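Local atomic coordinates of EreC (Klebsiella pneumoniae, PDB entry 6XCQ), a protein that probably hydrolyses the lactone ring of macrolide antibiotics such as erythromycin, consistent with a role in macrolide resistance. Residues Pro55-Ala60 with Glu88-Asn93; Thr189-Ser194 with Thr212-Lys217; Glu380-Asp385 with Ala399-Lys404; Ser81-Leu86 with Leu136-Ser141. The protein carries 1 engineered substitution. All coordinates share one frame; numbering follows the deposited sequence. Where two conformers were deposited one is given.

Contact 1. Residues Pro55-Ala60 with Glu88-Asn93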
# COMPACT_ATOMS: atom_id res chain seq x y z
N PRO A 55 -3.89 0.33 -24.40
CA PRO A 55 -2.77 1.23 -24.75
C PRO A 55 -1.97 1.73 -23.56
O PRO A 55 -0.74 1.76 -23.62
CB PRO A 55 -3.48 2.39 -25.46
CG PRO A 55 -4.68 1.80 -26.02
CD PRO A 55 -5.15 0.81 -24.99
N LEU A 56 -2.64 2.14 -22.48
CA LEU A 56 -1.88 2.68 -21.36
C LEU A 56 -1.13 1.58 -20.61
O LEU A 56 -0.11 1.85 -19.99
CB LEU A 56 -2.79 3.48 -20.41
CG LEU A 56 -3.74 2.85 -19.40
CD1 LEU A 56 -3.01 2.45 -18.11
CD2 LEU A 56 -4.87 3.83 -19.07
N VAL A 57 -1.61 0.33 -20.69
CA VAL A 57 -0.94 -0.75 -19.99
C VAL A 57 0.23 -1.33 -20.80
O VAL A 57 1.16 -1.88 -20.20
CB VAL A 57 -1.99 -1.80 -19.59
CG1 VAL A 57 -1.33 -3.08 -19.09
CG2 VAL A 57 -2.89 -1.23 -18.50
N GLU A 58 0.22 -1.19 -22.12
CA GLU A 58 1.38 -1.58 -22.92
C GLU A 58 2.60 -0.77 -22.49
O GLU A 58 2.54 0.46 -22.38
CB GLU A 58 1.13 -1.35 -24.42
CG GLU A 58 -0.15 -1.94 -24.96
CD GLU A 58 -0.44 -1.52 -26.40
OE1 GLU A 58 -1.11 -2.30 -27.12
OE2 GLU A 58 -0.01 -0.42 -26.81
N GLY A 59 3.71 -1.45 -22.26
CA GLY A 59 4.89 -0.77 -21.81
C GLY A 59 4.92 -0.44 -20.34
O GLY A 59 5.93 0.09 -19.86
N ALA A 60 3.84 -0.72 -19.61
CA ALA A 60 3.84 -0.56 -18.17
C ALA A 60 4.49 -1.77 -17.50
O ALA A 60 4.25 -2.91 -17.89
CB ALA A 60 2.41 -0.37 -17.65
N GLU A 88 -4.01 -12.03 -16.88
CA GLU A 88 -4.31 -12.93 -17.98
C GLU A 88 -4.11 -12.29 -19.35
O GLU A 88 -3.92 -13.03 -20.33
CB GLU A 88 -5.74 -13.44 -17.86
CG GLU A 88 -5.95 -14.24 -16.62
CD GLU A 88 -7.38 -14.69 -16.50
OE1 GLU A 88 -8.08 -14.63 -17.53
OE2 GLU A 88 -7.80 -15.06 -15.39
N ARG A 89 -4.13 -10.97 -19.45
CA ARG A 89 -4.00 -10.35 -20.76
C ARG A 89 -2.72 -9.55 -20.94
O ARG A 89 -2.35 -9.29 -22.09
CB ARG A 89 -5.20 -9.44 -21.04
CG ARG A 89 -6.48 -10.23 -21.22
CD ARG A 89 -6.43 -11.10 -22.48
NE ARG A 89 -7.73 -11.71 -22.77
CZ ARG A 89 -8.71 -11.10 -23.42
NH1 ARG A 89 -8.55 -9.86 -23.88
NH2 ARG A 89 -9.86 -11.73 -23.63
N HIS A 90 -2.03 -9.19 -19.86
CA HIS A 90 -0.78 -8.46 -19.96
C HIS A 90 0.34 -9.10 -19.15
O HIS A 90 1.41 -8.49 -19.00
CB HIS A 90 -0.99 -7.00 -19.55
CG HIS A 90 -1.86 -6.23 -20.51
ND1 HIS A 90 -1.37 -5.69 -21.68
CD2 HIS A 90 -3.18 -5.93 -20.47
CE1 HIS A 90 -2.36 -5.08 -22.32
NE2 HIS A 90 -3.46 -5.21 -21.61
N ASP A 91 0.13 -10.30 -18.61
CA ASP A 91 1.20 -11.12 -18.01
C ASP A 91 1.83 -10.48 -16.78
O ASP A 91 3.03 -10.67 -16.51
CB ASP A 91 2.28 -11.43 -19.04
CG ASP A 91 2.00 -12.71 -19.80
OD1 ASP A 91 2.02 -13.79 -19.17
OD2 ASP A 91 1.75 -12.62 -21.02
N PHE A 92 1.07 -9.71 -16.00
CA PHE A 92 1.58 -9.25 -14.72
C PHE A 92 1.77 -10.45 -13.79
O PHE A 92 1.01 -11.42 -13.84
CB PHE A 92 0.65 -8.20 -14.12
CG PHE A 92 0.94 -6.83 -14.62
CD1 PHE A 92 0.65 -6.50 -15.93
CD2 PHE A 92 1.60 -5.91 -13.83
CE1 PHE A 92 0.96 -5.24 -16.43
CE2 PHE A 92 1.91 -4.66 -14.32
CZ PHE A 92 1.59 -4.33 -15.62
N ASN A 93 2.82 -10.40 -12.97
CA ASN A 93 3.29 -11.58 -12.25
C ASN A 93 3.61 -11.30 -10.78
O ASN A 93 4.11 -12.19 -10.09
CB ASN A 93 4.52 -12.17 -12.94
CG ASN A 93 5.57 -11.13 -13.21
OD1 ASN A 93 5.80 -10.23 -12.39
ND2 ASN A 93 6.23 -11.24 -14.36
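Val57 places its CG1 methyl over the middle of the His90 ring. The carbon lies 3.6 Å from the ring centroid of His90 and 13° off the ring normal, a CH-pi contact. CG1 stands trans to the backbone N of Val57 (chi1 169°), and this rotation aims the methyl at the imidazole. The nearest ring atom is His90 CG, 3.5 Å from Val57 CG1. The outer nitrogen of the ring, His90 NE2, is hydrogen-bonded to the hydroxyl of Tyr85, a bond that would limit rotation of the ring.

Phe92 is the third main partner. Its CE1 lies 4.1 Å from Val57 CG1, so the same methyl serves both rings. Phe92 CZ also comes within 3.8 Å of the carbonyl oxygen Ala60 O. Ala60 ends a type II turn that starts at Val57 and has Gly59 at its positive-phi corner. The turn is closed by the bond from Ala60 N to Val57 O.

The contact joins the ends of two helices. Helix 54-57 turns here toward strand 62-65, and helix 73-90 turns toward strand 94-97. Both strands run parallel in the central mixed sheet, and Leu86 of helix 73-90 also packs on Val57 and Phe92.

Contact 2. Residues Thr189-Ser194 with Thr212-Lys217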
# COMPACT_ATOMS: atom_id res chain seq x y z
N THR A 189 16.97 -3.97 19.88
CA THR A 189 15.78 -4.76 20.11
C THR A 189 15.17 -4.46 21.47
O THR A 189 13.95 -4.26 21.59
CB THR A 189 16.12 -6.24 20.00
OG1 THR A 189 16.85 -6.46 18.78
CG2 THR A 189 14.86 -7.08 20.01
N HIS A 190 16.00 -4.44 22.51
CA HIS A 190 15.50 -4.13 23.84
C HIS A 190 15.00 -2.69 23.91
O HIS A 190 13.92 -2.44 24.47
CB HIS A 190 16.59 -4.36 24.89
CG HIS A 190 16.84 -5.81 25.17
ND1 HIS A 190 17.98 -6.47 24.74
CD2 HIS A 190 16.09 -6.74 25.81
CE1 HIS A 190 17.92 -7.73 25.12
NE2 HIS A 190 16.79 -7.92 25.77
N LEU A 191 15.75 -1.75 23.35
CA LEU A 191 15.35 -0.35 23.39
C LEU A 191 13.97 -0.14 22.80
O LEU A 191 13.25 0.78 23.22
CB LEU A 191 16.37 0.51 22.65
CG LEU A 191 17.32 1.36 23.48
CD1 LEU A 191 18.45 1.85 22.60
CD2 LEU A 191 16.55 2.54 24.06
N LEU A 192 13.56 -0.97 21.84
CA LEU A 192 12.32 -0.76 21.11
C LEU A 192 11.26 -1.83 21.41
O LEU A 192 10.31 -1.97 20.64
CB LEU A 192 12.60 -0.72 19.61
CG LEU A 192 13.59 0.33 19.14
CD1 LEU A 192 14.11 -0.07 17.77
CD2 LEU A 192 12.92 1.68 19.09
N ALA A 193 11.42 -2.57 22.50
CA ALA A 193 10.51 -3.68 22.76
C ALA A 193 9.10 -3.20 23.08
O ALA A 193 8.13 -3.91 22.79
CB ALA A 193 11.05 -4.55 23.89
N SER A 194 8.96 -2.00 23.64
CA SER A 194 7.65 -1.48 23.99
C SER A 194 6.84 -1.02 22.78
O SER A 194 5.67 -0.66 22.95
CB SER A 194 7.79 -0.30 24.96
OG SER A 194 8.15 0.87 24.26
N THR A 212 12.79 11.00 25.33
CA THR A 212 13.39 11.50 24.10
C THR A 212 14.79 10.94 23.89
O THR A 212 15.17 10.60 22.76
CB THR A 212 13.42 13.03 24.13
OG1 THR A 212 12.08 13.53 24.11
CG2 THR A 212 14.15 13.57 22.92
N ALA A 213 15.57 10.81 24.97
CA ALA A 213 16.94 10.33 24.82
C ALA A 213 16.97 8.88 24.35
O ALA A 213 17.84 8.50 23.56
CB ALA A 213 17.71 10.48 26.13
N GLN A 214 16.05 8.04 24.82
CA GLN A 214 16.02 6.67 24.30
C GLN A 214 15.56 6.63 22.85
O GLN A 214 16.02 5.77 22.09
CB GLN A 214 15.13 5.76 25.14
CG GLN A 214 14.65 6.33 26.44
CD GLN A 214 13.82 5.33 27.22
OE1 GLN A 214 12.63 5.53 27.45
NE2 GLN A 214 14.45 4.22 27.61
N GLN A 215 14.64 7.52 22.46
CA GLN A 215 14.25 7.59 21.05
C GLN A 215 15.44 7.94 20.17
O GLN A 215 15.70 7.29 19.15
CB GLN A 215 13.14 8.63 20.85
CG GLN A 215 11.81 8.33 21.55
CD GLN A 215 10.81 9.49 21.47
OE1 GLN A 215 11.20 10.64 21.24
NE2 GLN A 215 9.53 9.20 21.66
N GLU A 216 16.17 8.99 20.55
CA GLU A 216 17.30 9.44 19.75
C GLU A 216 18.45 8.44 19.80
O GLU A 216 19.14 8.25 18.79
CB GLU A 216 17.74 10.82 20.22
CG GLU A 216 16.78 11.86 19.69
CD GLU A 216 16.93 13.22 20.33
OE1 GLU A 216 17.68 13.34 21.33
OE2 GLU A 216 16.29 14.17 19.83
N LYS A 217 18.65 7.78 20.94
CA LYS A 217 19.62 6.69 21.00
C LYS A 217 19.26 5.58 20.03
O LYS A 217 20.15 4.98 19.41
CB LYS A 217 19.73 6.16 22.42
CG LYS A 217 20.68 4.97 22.55
CD LYS A 217 20.71 4.45 23.98
CE LYS A 217 21.42 5.44 24.89
NZ LYS A 217 22.86 5.57 24.53
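Leu191, at the end of helix 182-191, packs on Gln214 and Lys217 in the first turns of helix 212-231. This is helix-helix packing in the helical part of the chain, at the surface, its centre about 27 Å from the centre of the chain. The closest approach of the two backbones is at Leu191 and Gln214, whose CA atoms are 7.1 Å apart. Leu192 is the first residue to leave helical geometry, so the contact lies just where the first helix ends.

Along the second segment, Thr212 and Ala213 start the helix and serve through their carbonyls. Thr212 O accepts from Glu216 N, and Ala213 O accepts from Lys217 N. The spacing of three residues puts Gln214 and Lys217 on the same side of the helix.

Gln214 meets the leucine with the base of its side chain. Its CB lies 3.7 Å from Leu191 CD2. The carbonyl oxygen Gln214 O is almost as near to that methyl, at 3.8 Å. The amide end takes no part in the apolar touch; in one of two deposited conformers, Gln214 OE1 accepts from the backbone N of Glu211.

Gln215 points away from Leu191, and its NE2 bonds to the carbonyl of Trp207.

Lys217 comes one turn after Gln214 and offers its aliphatic stem. The stem passes roughly perpendicular to the leucine side chain, then bends at chi3 (-71°) and leads its amine away. The two methyls of Leu191 are thus divided between two partners: CD2 goes to Gln214, while Leu191 CD1 rests 3.7 Å from Lys217 CD and 3.8 Å from Lys217 CG.

Contact 3. Residues Glu380-Asp385 with Ala399-Lys404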
# COMPACT_ATOMS: atom_id res chain seq x y z
N GLU A 380 -16.62 12.40 -10.15
CA GLU A 380 -17.88 11.66 -10.03
C GLU A 380 -18.94 12.22 -10.96
O GLU A 380 -19.71 11.47 -11.56
CB GLU A 380 -18.36 11.71 -8.57
CG GLU A 380 -17.47 10.87 -7.61
CD GLU A 380 -16.13 11.53 -7.26
OE1 GLU A 380 -16.02 12.77 -7.38
OE2 GLU A 380 -15.20 10.79 -6.85
N GLN A 381 -19.00 13.55 -11.11
CA GLN A 381 -20.01 14.12 -11.99
C GLN A 381 -19.71 13.81 -13.44
O GLN A 381 -20.62 13.55 -14.24
CB GLN A 381 -20.11 15.63 -11.80
CG GLN A 381 -21.21 16.25 -12.66
CD GLN A 381 -22.58 15.80 -12.24
OE1 GLN A 381 -22.97 15.97 -11.09
NE2 GLN A 381 -23.33 15.20 -13.16
N TYR A 382 -18.42 13.84 -13.80
CA TYR A 382 -18.01 13.46 -15.14
C TYR A 382 -18.43 12.04 -15.47
O TYR A 382 -18.93 11.77 -16.57
CB TYR A 382 -16.49 13.61 -15.25
CG TYR A 382 -15.89 13.27 -16.60
CD1 TYR A 382 -15.76 14.24 -17.58
CD2 TYR A 382 -15.42 11.99 -16.86
CE1 TYR A 382 -15.19 13.94 -18.81
CE2 TYR A 382 -14.85 11.68 -18.08
CZ TYR A 382 -14.73 12.66 -19.04
OH TYR A 382 -14.16 12.35 -20.25
N ILE A 383 -18.22 11.11 -14.53
CA ILE A 383 -18.69 9.74 -14.69
C ILE A 383 -20.19 9.72 -14.94
O ILE A 383 -20.68 9.02 -15.83
CB ILE A 383 -18.33 8.90 -13.45
CG1 ILE A 383 -16.82 8.73 -13.32
CG2 ILE A 383 -19.03 7.54 -13.49
CD1 ILE A 383 -16.19 8.02 -14.47
N ILE A 384 -20.94 10.49 -14.15
CA ILE A 384 -22.40 10.55 -14.33
C ILE A 384 -22.73 11.06 -15.73
O ILE A 384 -23.60 10.51 -16.41
CB ILE A 384 -23.05 11.41 -13.24
CG1 ILE A 384 -22.92 10.75 -11.87
CG2 ILE A 384 -24.52 11.62 -13.55
CD1 ILE A 384 -23.30 11.67 -10.72
N ASP A 385 -22.04 12.11 -16.18
CA ASP A 385 -22.29 12.68 -17.51
C ASP A 385 -21.86 11.74 -18.63
O ASP A 385 -22.46 11.75 -19.71
CB ASP A 385 -21.56 14.02 -17.66
CG ASP A 385 -22.05 15.07 -16.68
OD1 ASP A 385 -23.15 14.91 -16.11
OD2 ASP A 385 -21.33 16.07 -16.46
N ALA A 399 -8.22 13.84 -21.42
CA ALA A 399 -9.12 14.59 -22.28
C ALA A 399 -9.57 15.81 -21.50
O ALA A 399 -9.75 15.72 -20.28
CB ALA A 399 -10.35 13.76 -22.69
N PRO A 400 -9.71 16.97 -22.15
CA PRO A 400 -10.23 18.15 -21.45
C PRO A 400 -11.50 17.80 -20.69
O PRO A 400 -12.34 17.03 -21.17
CB PRO A 400 -10.49 19.16 -22.58
CG PRO A 400 -10.30 18.37 -23.88
CD PRO A 400 -9.35 17.27 -23.54
N MET A 401 -11.64 18.35 -19.49
CA MET A 401 -12.85 18.07 -18.71
C MET A 401 -12.90 19.02 -17.53
O MET A 401 -11.90 19.62 -17.15
CB MET A 401 -12.89 16.62 -18.22
CG MET A 401 -11.92 16.32 -17.11
SD MET A 401 -11.93 14.56 -16.67
CE MET A 401 -10.21 14.35 -16.17
N LYS A 402 -14.10 19.14 -16.97
CA LYS A 402 -14.36 20.00 -15.83
C LYS A 402 -13.87 19.40 -14.52
O LYS A 402 -13.81 20.12 -13.52
CB LYS A 402 -15.86 20.30 -15.69
CG LYS A 402 -16.45 21.10 -16.84
CD LYS A 402 -17.88 21.57 -16.56
CE LYS A 402 -18.86 20.42 -16.43
NZ LYS A 402 -20.28 20.89 -16.58
N ALA A 403 -13.55 18.11 -14.50
CA ALA A 403 -13.25 17.41 -13.26
C ALA A 403 -11.92 17.88 -12.69
O ALA A 403 -10.89 17.83 -13.36
CB ALA A 403 -13.23 15.90 -13.51
N LYS A 404 -11.96 18.36 -11.46
CA LYS A 404 -10.75 18.74 -10.74
C LYS A 404 -10.66 18.13 -9.36
O LYS A 404 -9.60 18.23 -8.73
CB LYS A 404 -10.67 20.26 -10.62
CG LYS A 404 -10.11 20.94 -11.86
CD LYS A 404 -10.23 22.45 -11.74
CE LYS A 404 -9.57 23.13 -12.93
NZ LYS A 404 -10.36 22.87 -14.16
O HOH W 1 -21.73 18.52 -15.86
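Residues 380-385 form regular helix within helix 379-387. Residues 399-404 have no regular structure and run between strands 392-396 and 405-408. The two backbones come nearest at Tyr382 and Ala403, with CA atoms 6.5 Å apart. The extended backbone at Met401 turns its side chain toward the helix.

Tyr382 and Met401 make the main contact. Met401 was deposited in two conformers. In one of them the sulfur Met401 SD sits over one face of the Tyr382 ring, 3.9 Å from its centroid and 10° off the normal. Met401 CB reaches the ring at Tyr382 CE1, 3.6 Å away. In the same conformer CG of Met401 lies between its backbone N and carbonyl carbon (chi1 72°), which swings the sulfur over the ring. At the root of the tyrosine side chain, Tyr382 CB packs on Ala403 CB at 4.3 Å.

A polar link runs beside this apolar patch. One water donates to Asp385 OD2 at 2.6 Å and accepts from Lys402 NZ at 2.9 Å. Lys402 also forms a salt bridge with Glu376. The other carboxylate oxygen, Asp385 OD1, accepts from Gln381 NE2 at 3.0 Å, one helical turn earlier. That donor comes from above the carboxylate plane.

Met379 and Leu417 extend the apolar patch around Met401 and Ala403. The central feature is a Met-aromatic contact in this conformer, between an irregular connection of two strands and a short helix.

Contact 4. Residues Ser81-Leu86 with Leu136-Ser141; sequences SLIRYL and LIWIKS
Trp138 pushes the six-membered part of its indole between Ile83 and Arg84, meeting both with the ring edge. The pair belongs to helix-helix packing on one side of the central mixed sheet. Helix 73-90 leads from strand 62-65 to strand 94-97, and helix 126-146 leads on to strand 151-154. The helices are well separated: the nearest CA atoms, those of Ile83 and Ile139, are 9.0 Å apart. The large indole bridges that distance.

The ring reaches across because Trp138 CG is trans to the backbone N (chi1 172°). Ile83 comes in with one branch. Its CG2 methyl lies 4.1 Å from Trp138 CZ3, near the ring plane. The isoleucine and the indole run alongside each other and point opposite ways. Ile83 and Ile139 both touch Ile95, so both helices meet the same strand 94-97.

The polar ends have partners outside the two segments. Trp138 NE1 donates to Gln43 OE1, and the indole stacks with the Tyr142 ring. The guanidinium of Arg84 forms a salt bridge with Glu88 through NE and bonds to Pro42 O through NH1. Its plane is turned 44° from the indole plane, and its charged atoms are not what touches the ring.

The arginine meets the tryptophan with its stem, which runs nearly square to the indole side chain. Arg84 CG lies in the plane of the indole at its edge, 3.8 Å from Trp138 CZ2 and 3.9 Å from Trp138 CH2.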
# COMPACT_ATOMS: atom_id res chain seq x y z
N SER A 81 -11.14 -8.12 -10.37
CA SER A 81 -11.37 -8.14 -11.81
C SER A 81 -10.18 -7.57 -12.57
O SER A 81 -9.77 -8.12 -13.60
CB SER A 81 -12.65 -7.37 -12.15
OG SER A 81 -13.79 -8.11 -11.72
N LEU A 82 -9.64 -6.45 -12.11
CA LEU A 82 -8.55 -5.83 -12.85
C LEU A 82 -7.25 -6.62 -12.68
O LEU A 82 -6.39 -6.59 -13.56
CB LEU A 82 -8.39 -4.39 -12.41
CG LEU A 82 -9.45 -3.51 -13.08
CD1 LEU A 82 -9.57 -2.15 -12.41
CD2 LEU A 82 -9.10 -3.35 -14.55
N ILE A 83 -7.10 -7.34 -11.57
CA ILE A 83 -5.98 -8.29 -11.45
C ILE A 83 -6.10 -9.36 -12.53
O ILE A 83 -5.14 -9.64 -13.26
CB ILE A 83 -5.94 -8.89 -10.03
CG1 ILE A 83 -5.49 -7.84 -9.02
CG2 ILE A 83 -5.00 -10.09 -9.96
CD1 ILE A 83 -5.80 -8.19 -7.56
N ARG A 84 -7.30 -9.92 -12.71
CA ARG A 84 -7.53 -10.89 -13.78
C ARG A 84 -7.11 -10.33 -15.14
O ARG A 84 -6.41 -10.98 -15.91
CB ARG A 84 -9.00 -11.32 -13.83
CG ARG A 84 -9.34 -12.47 -12.90
CD ARG A 84 -10.62 -13.15 -13.35
NE ARG A 84 -10.38 -13.90 -14.58
CZ ARG A 84 -11.33 -14.32 -15.40
NH1 ARG A 84 -12.60 -14.04 -15.15
NH2 ARG A 84 -11.00 -15.00 -16.49
N TYR A 85 -7.52 -9.09 -15.44
CA TYR A 85 -7.17 -8.49 -16.72
C TYR A 85 -5.66 -8.31 -16.87
O TYR A 85 -5.09 -8.62 -17.92
CB TYR A 85 -7.89 -7.15 -16.86
CG TYR A 85 -7.35 -6.28 -17.97
CD1 TYR A 85 -7.61 -6.58 -19.30
CD2 TYR A 85 -6.60 -5.16 -17.68
CE1 TYR A 85 -7.14 -5.78 -20.32
CE2 TYR A 85 -6.11 -4.35 -18.69
CZ TYR A 85 -6.39 -4.66 -20.00
OH TYR A 85 -5.90 -3.85 -21.00
N LEU A 86 -5.00 -7.80 -15.84
CA LEU A 86 -3.57 -7.53 -15.95
C LEU A 86 -2.78 -8.83 -15.99
O LEU A 86 -1.79 -8.95 -16.74
CB LEU A 86 -3.11 -6.66 -14.78
CG LEU A 86 -3.64 -5.23 -14.79
CD1 LEU A 86 -3.37 -4.52 -13.45
CD2 LEU A 86 -3.04 -4.49 -15.96
N LEU A 136 -7.30 -11.24 -0.79
CA LEU A 136 -6.33 -12.32 -0.58
C LEU A 136 -7.00 -13.69 -0.64
O LEU A 136 -6.46 -14.62 -1.25
CB LEU A 136 -5.63 -12.13 0.77
CG LEU A 136 -4.56 -11.04 0.80
CD1 LEU A 136 -4.20 -10.70 2.25
CD2 LEU A 136 -3.36 -11.53 0.03
N ILE A 137 -8.17 -13.83 -0.02
CA ILE A 137 -8.91 -15.08 -0.07
C ILE A 137 -9.28 -15.41 -1.51
O ILE A 137 -9.18 -16.56 -1.96
CB ILE A 137 -10.16 -15.02 0.82
CG1 ILE A 137 -9.78 -14.86 2.29
CG2 ILE A 137 -11.01 -16.29 0.65
CD1 ILE A 137 -10.96 -14.34 3.15
N TRP A 138 -9.71 -14.40 -2.27
CA TRP A 138 -10.00 -14.62 -3.68
C TRP A 138 -8.75 -15.02 -4.46
O TRP A 138 -8.77 -15.97 -5.25
CB TRP A 138 -10.65 -13.37 -4.29
CG TRP A 138 -10.77 -13.52 -5.76
CD1 TRP A 138 -11.77 -14.17 -6.44
CD2 TRP A 138 -9.86 -13.04 -6.75
NE1 TRP A 138 -11.53 -14.12 -7.80
CE2 TRP A 138 -10.36 -13.43 -8.01
CE3 TRP A 138 -8.66 -12.33 -6.70
CZ2 TRP A 138 -9.71 -13.13 -9.19
CZ3 TRP A 138 -8.02 -12.02 -7.87
CH2 TRP A 138 -8.54 -12.43 -9.10
N ILE A 139 -7.64 -14.30 -4.24
CA ILE A 139 -6.39 -14.58 -4.97
C ILE A 139 -5.99 -16.05 -4.80
O ILE A 139 -5.62 -16.73 -5.77
CB ILE A 139 -5.27 -13.65 -4.48
CG1 ILE A 139 -5.35 -12.28 -5.14
CG2 ILE A 139 -3.90 -14.27 -4.76
CD1 ILE A 139 -4.33 -11.29 -4.56
N LYS A 140 -6.05 -16.55 -3.57
CA LYS A 140 -5.65 -17.94 -3.33
C LYS A 140 -6.49 -18.91 -4.14
O LYS A 140 -5.96 -19.82 -4.78
CB LYS A 140 -5.73 -18.25 -1.83
CG LYS A 140 -5.37 -19.69 -1.47
CD LYS A 140 -5.35 -19.90 0.05
CE LYS A 140 -4.85 -21.33 0.44
NZ LYS A 140 -4.73 -21.45 1.93
N SER A 141 -7.82 -18.72 -4.15
CA SER A 141 -8.67 -19.58 -4.96
C SER A 141 -8.34 -19.43 -6.44
O SER A 141 -8.12 -20.42 -7.15
CB SER A 141 -10.15 -19.26 -4.72
OG SER A 141 -10.44 -19.25 -3.33

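How the contacts relate
Contacts 1 and 4 form one continuous region, with centres 15 Å apart. Both use helix 73-90, and their segments alternate along the chain. They touch directly: Phe92 N lies 3.1 Å from Leu86 O, a probable hydrogen bond, and the pairing of His90 with Tyr85 is a second link. Contact 3 stands apart from this pair. Its nearest atoms are about 11 Å from contact 1 and about 12 Å from contact 4. Contact 2 is the most remote, with its centre 41 to 50 Å from the other three centres and its nearest atoms at least about 25 Å from theirs. It lies on the opposite side of the chain's centre from each of them.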